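Local coordinates for protein DNA-binding response regulator, merR family (Colwellia psychrerythraea, PDB 3CNB) that probably serves as a phosphoacceptor receiver domain, passing a signal to the DNA-binding part of a MerR-family response regulator, at residues 13-18 with 59-64; 19-24 with 37-42; 87-92 with 108-113. All blocks are in the same frame, centred on the assembly; numbering follows the deposited sequence.

Three contacts follow the five-stranded parallel sheet of a CheY-like receiver domain, whose strands lie in the order 36-40, 10-14, 57-61, 86-91, 109-112. Contact 1 joins two inner strands at their C-terminal ends. Contact 2, which falls between the two segments of contact 1 along the chain, sets helix 18-31 against the edge strand 36-40, its centre about 7 Å from that of contact 1. Contact 3 comes later in sequence and pairs strand 86-91 with the other edge strand, about 10 Å from contact 1 and 15 Å from contact 2, centre to centre. K113 of contact 3 ties the sheet's far edge to the acidic cluster of contact 1, which includes D61, the predicted phosphorylation site.

Contact 1: residues 13-18 with 59-64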
loop_
_atom_site.group_PDB
_atom_site.type_symbol
_atom_site.label_atom_id
_atom_site.label_comp_id
_atom_site.label_asym_id
_atom_site.label_seq_id
_atom_site.Cartn_x
_atom_site.Cartn_y
_atom_site.Cartn_z
ATOM N N ILE A 13 0.887 3.779 -4.687
ATOM C CA ILE A 13 0.197 2.526 -4.949
ATOM C C ILE A 13 1.092 1.619 -5.769
ATOM O O ILE A 13 1.483 1.978 -6.879
ATOM C CB ILE A 13 -1.160 2.749 -5.706
ATOM C CG1 ILE A 13 -2.148 3.521 -4.837
ATOM C CG2 ILE A 13 -1.791 1.414 -6.172
ATOM C CD1 ILE A 13 -3.186 4.248 -5.662
ATOM N N ILE A 14 1.403 0.464 -5.231
ATOM C CA ILE A 14 2.146 -0.554 -5.909
ATOM C C ILE A 14 1.247 -1.669 -6.392
ATOM O O ILE A 14 0.794 -2.458 -5.631
ATOM C CB ILE A 14 3.224 -1.101 -5.021
ATOM C CG1 ILE A 14 4.244 -0.028 -4.691
ATOM C CG2 ILE A 14 3.863 -2.246 -5.637
ATOM C CD1 ILE A 14 5.030 -0.248 -3.518
ATOM N N GLU A 15 1.021 -1.727 -7.688
ATOM C CA GLU A 15 -0.012 -2.553 -8.279
ATOM C C GLU A 15 0.122 -2.736 -9.801
ATOM O O GLU A 15 0.055 -1.797 -10.514
ATOM C CB GLU A 15 -1.351 -1.927 -7.952
ATOM C CG GLU A 15 -2.557 -2.558 -8.548
ATOM C CD GLU A 15 -2.770 -3.943 -8.086
ATOM O OE1 GLU A 15 -2.647 -4.832 -8.889
ATOM O OE2 GLU A 15 -3.026 -4.161 -6.937
ATOM N N ASP A 16 0.267 -3.952 -10.293
ATOM C CA ASP A 16 0.393 -4.156 -11.730
ATOM C C ASP A 16 -0.872 -4.251 -12.535
ATOM O O ASP A 16 -0.826 -4.155 -13.722
ATOM C CB ASP A 16 1.418 -5.219 -12.150
ATOM C CG ASP A 16 1.201 -6.532 -11.497
ATOM O OD1 ASP A 16 0.236 -6.629 -10.765
ATOM O OD2 ASP A 16 1.961 -7.457 -11.689
ATOM N N ASP A 17 -2.003 -4.419 -11.870
ATOM C CA ASP A 17 -3.310 -4.391 -12.525
ATOM C C ASP A 17 -3.693 -2.935 -12.772
ATOM O O ASP A 17 -4.031 -2.212 -11.839
ATOM C CB ASP A 17 -4.344 -5.110 -11.655
ATOM C CG ASP A 17 -5.694 -5.307 -12.341
ATOM O OD1 ASP A 17 -6.042 -4.592 -13.304
ATOM O OD2 ASP A 17 -6.435 -6.196 -11.877
ATOM N N LYS A 18 -3.658 -2.528 -14.040
ATOM C CA LYS A 18 -3.896 -1.150 -14.456
ATOM C C LYS A 18 -5.296 -0.620 -14.136
ATOM O O LYS A 18 -5.428 0.486 -13.615
ATOM C CB LYS A 18 -3.639 -1.009 -15.956
ATOM C CG LYS A 18 -2.876 0.236 -16.363
ATOM C CD LYS A 18 -3.762 1.454 -16.543
ATOM C CE LYS A 18 -2.978 2.593 -17.190
ATOM N NZ LYS A 18 -3.757 3.855 -17.243
ATOM N N MET A 59 0.138 1.509 -0.537
ATOM C CA MET A 59 -0.762 0.414 -0.799
ATOM C C MET A 59 0.038 -0.613 -1.585
ATOM O O MET A 59 0.467 -0.359 -2.711
ATOM C CB MET A 59 -1.989 0.901 -1.587
ATOM C CG MET A 59 -2.671 2.149 -0.983
ATOM S SD MET A 59 -3.678 1.820 0.479
ATOM C CE MET A 59 -4.872 0.709 -0.202
ATOM N N LEU A 60 0.218 -1.776 -0.984
ATOM C CA LEU A 60 1.127 -2.789 -1.489
ATOM C C LEU A 60 0.408 -4.066 -1.942
ATOM O O LEU A 60 -0.115 -4.831 -1.122
ATOM C CB LEU A 60 2.157 -3.114 -0.392
ATOM C CG LEU A 60 3.223 -4.189 -0.662
ATOM C CD1 LEU A 60 4.208 -3.707 -1.699
ATOM C CD2 LEU A 60 3.939 -4.572 0.602
ATOM N N ASP A 61 0.388 -4.310 -3.247
ATOM C CA ASP A 61 -0.147 -5.563 -3.764
ATOM C C ASP A 61 0.901 -6.678 -3.616
ATOM O O ASP A 61 1.984 -6.605 -4.199
ATOM C CB ASP A 61 -0.605 -5.371 -5.216
ATOM C CG ASP A 61 -1.166 -6.640 -5.849
ATOM O OD1 ASP A 61 -1.824 -7.450 -5.162
ATOM O OD2 ASP A 61 -0.964 -6.813 -7.070
ATOM N N LEU A 62 0.560 -7.703 -2.837
ATOM C CA LEU A 62 1.435 -8.847 -2.579
ATOM C C LEU A 62 1.486 -9.891 -3.711
ATOM O O LEU A 62 2.023 -10.998 -3.529
ATOM C CB LEU A 62 1.019 -9.557 -1.282
ATOM C CG LEU A 62 0.897 -8.820 0.040
ATOM C CD1 LEU A 62 0.630 -9.801 1.187
ATOM C CD2 LEU A 62 2.170 -8.024 0.262
ATOM N N MET A 63 0.903 -9.572 -4.861
ATOM C CA MET A 63 0.872 -10.520 -5.962
ATOM C C MET A 63 1.334 -9.863 -7.243
ATOM O O MET A 63 1.042 -10.357 -8.339
ATOM C CB MET A 63 -0.526 -11.118 -6.120
ATOM C CG MET A 63 -0.952 -12.004 -4.952
ATOM S SD MET A 63 -2.201 -13.186 -5.394
ATOM C CE MET A 63 -3.282 -12.176 -6.417
ATOM N N MET A 64 2.059 -8.749 -7.093
ATOM C CA MET A 64 2.727 -8.104 -8.220
ATOM C C MET A 64 3.753 -9.119 -8.730
ATOM O O MET A 64 4.474 -9.741 -7.937
ATOM C CB MET A 64 3.366 -6.753 -7.833
ATOM C CG MET A 64 4.298 -6.180 -8.904
ATOM S SD MET A 64 4.965 -4.528 -8.678
ATOM C CE MET A 64 3.550 -3.618 -9.236
#
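The E15 and D61 side chains cross obliquely, yet their carboxylate planes are only 25° apart. D61 OD2 sits 3.2 Å from E15 OE1, a close pair of acceptors with no hydrogen bond between them, while E15 OE2 comes 3.2 Å from D61 CB. A third carboxylate, that of D16, is turned 60° from the D61 plane, with its OD1 3.9 Å from D61 OD2; its OD2 is held by the backbone N of V65.

The cluster sits where strands 10-14 and 57-61, paired in parallel, come to their C-terminal ends. I14 binds the neighbouring strand through both its backbone N and O: its N donates almost straight to M59 O (2.8 Å), and its O receives D61 N (3.0 Å). Branched I14 suits the buried strand, laying CD1 beside L60 CD1 on one face, while I13 and M59 run side by side on the other. M64, its CG anti to the backbone N, is extended until chi3 bends its methyl in, so that CE rests 3.5 Å from the backbone N of both E15 and D16; a flexible, unbranched thioether can lay its methyl against the backbone here.

E15 bends at chi2 (63°), which lets OE1 use its anti lone pair to accept D17 N at 3.1 Å. An alanine at E15 would remove this bond and the salt bridge to K113, and would probably leave the turn and the lysine less firmly placed.

K113 NZ bridges both D61 OD1 and E15 OE2, which probably offsets part of the repulsion. Crowded acids of this kind are likely to raise one another's pKa values and, as in other receiver domains, could attract a divalent cation beside D61, the predicted phosphoacceptor.

Contact 2: residues 19-24 with 37-42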
loop_
_atom_site.group_PDB
_atom_site.type_symbol
_atom_site.label_atom_id
_atom_site.label_comp_id
_atom_site.label_asym_id
_atom_site.label_seq_id
_atom_site.Cartn_x
_atom_site.Cartn_y
_atom_site.Cartn_z
ATOM N N GLU A 19 -6.326 -1.400 -14.467
ATOM C CA GLU A 19 -7.716 -0.994 -14.263
ATOM C C GLU A 19 -8.018 -0.793 -12.783
ATOM O O GLU A 19 -8.654 0.190 -12.404
ATOM C CB GLU A 19 -8.667 -2.041 -14.838
ATOM C CG GLU A 19 -8.991 -1.881 -16.320
ATOM C CD GLU A 19 -10.196 -2.732 -16.734
ATOM O OE1 GLU A 19 -10.124 -3.398 -17.792
ATOM O OE2 GLU A 19 -11.212 -2.742 -15.992
ATOM N N PHE A 20 -7.548 -1.742 -11.968
ATOM C CA PHE A 20 -7.667 -1.677 -10.518
ATOM C C PHE A 20 -6.845 -0.536 -9.905
ATOM O O PHE A 20 -7.327 0.161 -9.005
ATOM C CB PHE A 20 -7.289 -3.012 -9.863
ATOM C CG PHE A 20 -7.471 -3.009 -8.371
ATOM C CD1 PHE A 20 -8.755 -2.895 -7.810
ATOM C CD2 PHE A 20 -6.363 -3.076 -7.523
ATOM C CE1 PHE A 20 -8.909 -2.859 -6.418
ATOM C CE2 PHE A 20 -6.506 -3.048 -6.139
ATOM C CZ PHE A 20 -7.774 -2.939 -5.577
ATOM N N ALA A 21 -5.620 -0.342 -10.398
ATOM C CA ALA A 21 -4.764 0.750 -9.934
ATOM C C ALA A 21 -5.382 2.116 -10.188
ATOM O O ALA A 21 -5.186 3.036 -9.390
ATOM C CB ALA A 21 -3.365 0.675 -10.579
ATOM N N ASP A 22 -6.117 2.248 -11.295
ATOM C CA ASP A 22 -6.761 3.519 -11.653
ATOM C C ASP A 22 -8.008 3.730 -10.799
ATOM O O ASP A 22 -8.363 4.865 -10.487
ATOM C CB ASP A 22 -7.156 3.560 -13.141
ATOM C CG ASP A 22 -5.946 3.599 -14.099
ATOM O OD1 ASP A 22 -4.778 3.643 -13.645
ATOM O OD2 ASP A 22 -6.185 3.567 -15.329
ATOM N N MET A 23 -8.670 2.629 -10.441
ATOM C CA MET A 23 -9.872 2.673 -9.602
ATOM C C MET A 23 -9.524 3.017 -8.156
ATOM O O MET A 23 -10.136 3.915 -7.560
ATOM C CB MET A 23 -10.659 1.355 -9.676
ATOM C CG MET A 23 -11.595 1.114 -8.476
ATOM S SD MET A 23 -12.637 -0.340 -8.590
ATOM C CE MET A 23 -13.323 -0.037 -10.243
ATOM N N LEU A 24 -8.534 2.312 -7.607
ATOM C CA LEU A 24 -7.992 2.639 -6.286
ATOM C C LEU A 24 -7.492 4.077 -6.217
ATOM O O LEU A 24 -7.688 4.765 -5.218
ATOM C CB LEU A 24 -6.874 1.657 -5.908
ATOM C CG LEU A 24 -6.264 1.767 -4.506
ATOM C CD1 LEU A 24 -7.328 1.639 -3.420
ATOM C CD2 LEU A 24 -5.200 0.722 -4.319
ATOM N N ILE A 37 -1.319 11.220 -5.310
ATOM C CA ILE A 37 -1.406 9.779 -5.408
ATOM C C ILE A 37 -0.585 9.387 -6.615
ATOM O O ILE A 37 -0.761 9.945 -7.687
ATOM C CB ILE A 37 -2.848 9.316 -5.638
ATOM C CG1 ILE A 37 -3.824 10.115 -4.764
ATOM C CG2 ILE A 37 -2.970 7.832 -5.392
ATOM C CD1 ILE A 37 -4.224 9.470 -3.503
ATOM N N LYS A 38 0.347 8.459 -6.424
ATOM C CA LYS A 38 1.167 7.958 -7.516
ATOM C C LYS A 38 1.078 6.441 -7.615
ATOM O O LYS A 38 0.843 5.752 -6.611
ATOM C CB LYS A 38 2.619 8.424 -7.370
ATOM C CG LYS A 38 2.791 9.950 -7.392
ATOM C CD LYS A 38 2.818 10.515 -8.808
ATOM C CE LYS A 38 2.674 12.035 -8.794
ATOM N NZ LYS A 38 2.081 12.541 -10.066
ATOM N N ILE A 39 1.210 5.936 -8.846
ATOM C CA ILE A 39 1.199 4.503 -9.116
ATOM C C ILE A 39 2.548 4.002 -9.629
ATOM O O ILE A 39 3.138 4.593 -10.528
ATOM C CB ILE A 39 0.106 4.088 -10.145
ATOM C CG1 ILE A 39 -1.258 4.665 -9.770
ATOM C CG2 ILE A 39 0.005 2.587 -10.228
ATOM C CD1 ILE A 39 -2.221 4.723 -10.949
ATOM N N ALA A 40 3.008 2.904 -9.042
ATOM C CA ALA A 40 4.102 2.134 -9.577
ATOM C C ALA A 40 3.523 0.823 -10.121
ATOM O O ALA A 40 2.943 0.013 -9.374
ATOM C CB ALA A 40 5.116 1.892 -8.509
ATOM N N TYR A 41 3.662 0.636 -11.438
ATOM C CA TYR A 41 3.054 -0.485 -12.150
ATOM C C TYR A 41 3.943 -1.696 -12.228
ATOM O O TYR A 41 3.513 -2.747 -12.695
ATOM C CB TYR A 41 2.691 -0.080 -13.586
ATOM C CG TYR A 41 1.536 0.892 -13.708
ATOM C CD1 TYR A 41 0.229 0.494 -13.438
ATOM C CD2 TYR A 41 1.753 2.206 -14.107
ATOM C CE1 TYR A 41 -0.835 1.395 -13.556
ATOM C CE2 TYR A 41 0.706 3.105 -14.229
ATOM C CZ TYR A 41 -0.582 2.695 -13.951
ATOM O OH TYR A 41 -1.612 3.599 -14.085
ATOM N N ASN A 42 5.188 -1.557 -11.788
ATOM C CA ASN A 42 6.156 -2.644 -11.919
ATOM C C ASN A 42 7.147 -2.555 -10.770
ATOM O O ASN A 42 7.219 -1.501 -10.152
ATOM C CB ASN A 42 6.869 -2.559 -13.283
ATOM C CG ASN A 42 7.644 -1.276 -13.463
ATOM O OD1 ASN A 42 8.640 -1.023 -12.777
ATOM N ND2 ASN A 42 7.197 -0.453 -14.411
#
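I39 and Y41 both meet helix 18-31, but differently: I39 points toward it from the edge strand, whereas Y41, just past the strand's end, brings its ring tip to it. With chi1 near -70°, CG of Y41 stands anti to the carbonyl carbon, and the ring lies over I39 so that I39 CG2 is 3.6 Å above the ring plane, offset toward its rim.

A21 faces them from the helix. Its CB meets I39 CG2 at 3.9 Å and approaches Y41 CE1 obliquely at 4.0 Å; a methyl is small enough to let the helix settle close to the strand. In I39, beta-branched as suits an extended strand, CG2, anti to the backbone N, takes the A21 methyl and the ring, whereas CD1 extends to 3.8 Å from A21 O.

The next residue, D22, crosses Y41 at about a right angle, its carboxylate plane 75° from that of the ring. D22 OD1 lies at the ring edge and accepts a weak hydrogen bond from Y41 OH, 3.2 Å long. Its stronger partner is K18, whose ammonium group forms a salt bridge with D22 OD2, so the two carboxylate oxygens serve different groups.

Helix 18-31 here packs on the sheet as the crossover of the beta-alpha-beta unit formed by strand 10-14, this helix and strand 36-40, the opening unit of the CheY-like receiver fold.

Contact 3: residues 87-92 with 108-113; sequences VIAMTG and ETCFGK
Strands 86-91 and 109-112 are the parallel pair of a beta-alpha-beta unit, crossed over by helix 96-104, at one edge of the receiver sheet. The close part is its middle. A89 N donates to T109 O, A89 O receives F111 N at 2.9 Å from above the carbonyl plane, and T91 N meets F111 O nearly along the C=O axis. Small A89 lets the chains come together: its CB lies 3.9 Å from C110 SG, on the face toward helix 96-104, and T91 CG2 touches the same sulfur. On the other face the F111 ring runs alongside I88, with CD2 3.6 Å from I88 CG2, and the pair packs against helix 117-129.

Both ends, unlike this apolar middle, carry water. At one, E108 N bonds to V87 O (2.8 Å), and a water links V87 N to E108 OE2. At the other, a second water donates to both G92 O and K113 O. K113 spans from this wet end inward, its long chain extended beyond CG so that NZ can go on to the acids of contact 1: CE passes M90 CB at 4.0 Å, and CG lies 3.5 Å from T91 O.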
loop_
_atom_site.group_PDB
_atom_site.type_symbol
_atom_site.label_atom_id
_atom_site.label_comp_id
_atom_site.label_asym_id
_atom_site.label_seq_id
_atom_site.Cartn_x
_atom_site.Cartn_y
_atom_site.Cartn_z
ATOM N N VAL A 87 1.947 1.210 5.791
ATOM C CA VAL A 87 1.864 0.198 4.769
ATOM C C VAL A 87 0.563 -0.606 4.897
ATOM O O VAL A 87 0.315 -1.254 5.911
ATOM C CB VAL A 87 3.088 -0.768 4.805
ATOM C CG1 VAL A 87 2.878 -1.929 3.848
ATOM C CG2 VAL A 87 4.389 -0.018 4.460
ATOM N N ILE A 88 -0.242 -0.574 3.842
ATOM C CA ILE A 88 -1.449 -1.381 3.779
ATOM C C ILE A 88 -1.297 -2.420 2.678
ATOM O O ILE A 88 -1.258 -2.076 1.499
ATOM C CB ILE A 88 -2.704 -0.479 3.561
ATOM C CG1 ILE A 88 -2.873 0.472 4.763
ATOM C CG2 ILE A 88 -3.967 -1.319 3.406
ATOM C CD1 ILE A 88 -3.880 1.553 4.556
ATOM N N ALA A 89 -1.217 -3.693 3.059
ATOM C CA ALA A 89 -1.141 -4.767 2.074
ATOM C C ALA A 89 -2.494 -5.079 1.421
ATOM O O ALA A 89 -3.544 -4.906 2.026
ATOM C CB ALA A 89 -0.553 -6.031 2.698
ATOM N N MET A 90 -2.440 -5.540 0.172
ATOM C CA MET A 90 -3.595 -6.061 -0.558
ATOM C C MET A 90 -3.161 -7.376 -1.208
ATOM O O MET A 90 -2.007 -7.511 -1.610
ATOM C CB MET A 90 -4.042 -5.105 -1.678
ATOM C CG MET A 90 -3.941 -3.627 -1.392
ATOM S SD MET A 90 -4.487 -2.667 -2.790
ATOM C CE MET A 90 -2.985 -2.556 -3.766
ATOM N N THR A 91 -4.075 -8.334 -1.317
ATOM C CA THR A 91 -3.789 -9.625 -1.969
ATOM C C THR A 91 -5.068 -10.301 -2.475
ATOM O O THR A 91 -6.150 -10.021 -1.980
ATOM C CB THR A 91 -2.944 -10.590 -1.068
ATOM O OG1 THR A 91 -2.446 -11.669 -1.865
ATOM C CG2 THR A 91 -3.739 -11.147 0.121
ATOM N N GLY A 92 -4.939 -11.162 -3.483
ATOM C CA GLY A 92 -6.072 -11.931 -4.006
ATOM C C GLY A 92 -6.515 -12.954 -2.982
ATOM O O GLY A 92 -7.400 -12.683 -2.161
ATOM N N GLU A 108 0.052 -2.588 8.392
ATOM C CA GLU A 108 -0.998 -2.340 9.415
ATOM C C GLU A 108 -2.047 -3.428 9.370
ATOM O O GLU A 108 -2.637 -3.812 10.391
ATOM C CB GLU A 108 -1.698 -0.986 9.200
ATOM C CG GLU A 108 -0.801 0.210 9.297
ATOM C CD GLU A 108 -0.070 0.290 10.601
ATOM O OE1 GLU A 108 -0.668 -0.040 11.657
ATOM O OE2 GLU A 108 1.109 0.696 10.569
ATOM N N THR A 109 -2.279 -3.906 8.156
ATOM C CA THR A 109 -3.342 -4.834 7.868
ATOM C C THR A 109 -3.221 -5.299 6.427
ATOM O O THR A 109 -2.374 -4.816 5.670
ATOM C CB THR A 109 -4.731 -4.185 8.119
ATOM O OG1 THR A 109 -5.745 -5.192 8.027
ATOM C CG2 THR A 109 -4.999 -3.022 7.148
ATOM N N CYS A 110 -4.068 -6.251 6.059
ATOM C CA CYS A 110 -4.054 -6.789 4.732
ATOM C C CYS A 110 -5.487 -6.949 4.230
ATOM O O CYS A 110 -6.323 -7.528 4.908
ATOM C CB CYS A 110 -3.284 -8.110 4.708
ATOM S SG CYS A 110 -3.146 -8.879 3.082
ATOM N N PHE A 111 -5.753 -6.402 3.048
ATOM C CA PHE A 111 -7.054 -6.476 2.419
ATOM C C PHE A 111 -7.089 -7.582 1.384
ATOM O O PHE A 111 -6.179 -7.697 0.568
ATOM C CB PHE A 111 -7.379 -5.147 1.737
ATOM C CG PHE A 111 -7.870 -4.088 2.678
ATOM C CD1 PHE A 111 -9.232 -3.852 2.811
ATOM C CD2 PHE A 111 -6.976 -3.328 3.436
ATOM C CE1 PHE A 111 -9.705 -2.876 3.681
ATOM C CE2 PHE A 111 -7.425 -2.352 4.295
ATOM C CZ PHE A 111 -8.805 -2.128 4.426
ATOM N N GLY A 112 -8.139 -8.401 1.425
ATOM C CA GLY A 112 -8.390 -9.393 0.386
ATOM C C GLY A 112 -9.019 -8.759 -0.831
ATOM O O GLY A 112 -9.542 -7.653 -0.743
ATOM N N LYS A 113 -8.955 -9.445 -1.967
ATOM C CA LYS A 113 -9.619 -8.980 -3.191
ATOM C C LYS A 113 -10.819 -9.880 -3.494
ATOM O O LYS A 113 -10.726 -11.081 -3.295
ATOM C CB LYS A 113 -8.635 -8.881 -4.365
ATOM C CG LYS A 113 -7.628 -7.736 -4.194
ATOM C CD LYS A 113 -6.726 -7.577 -5.386
ATOM C CE LYS A 113 -5.499 -6.776 -5.018
ATOM N NZ LYS A 113 -4.428 -6.941 -6.045
HETATM O O HOH W 1 2.713 0.153 8.533
HETATM O O HOH W 2 -9.627 -12.148 -1.071
#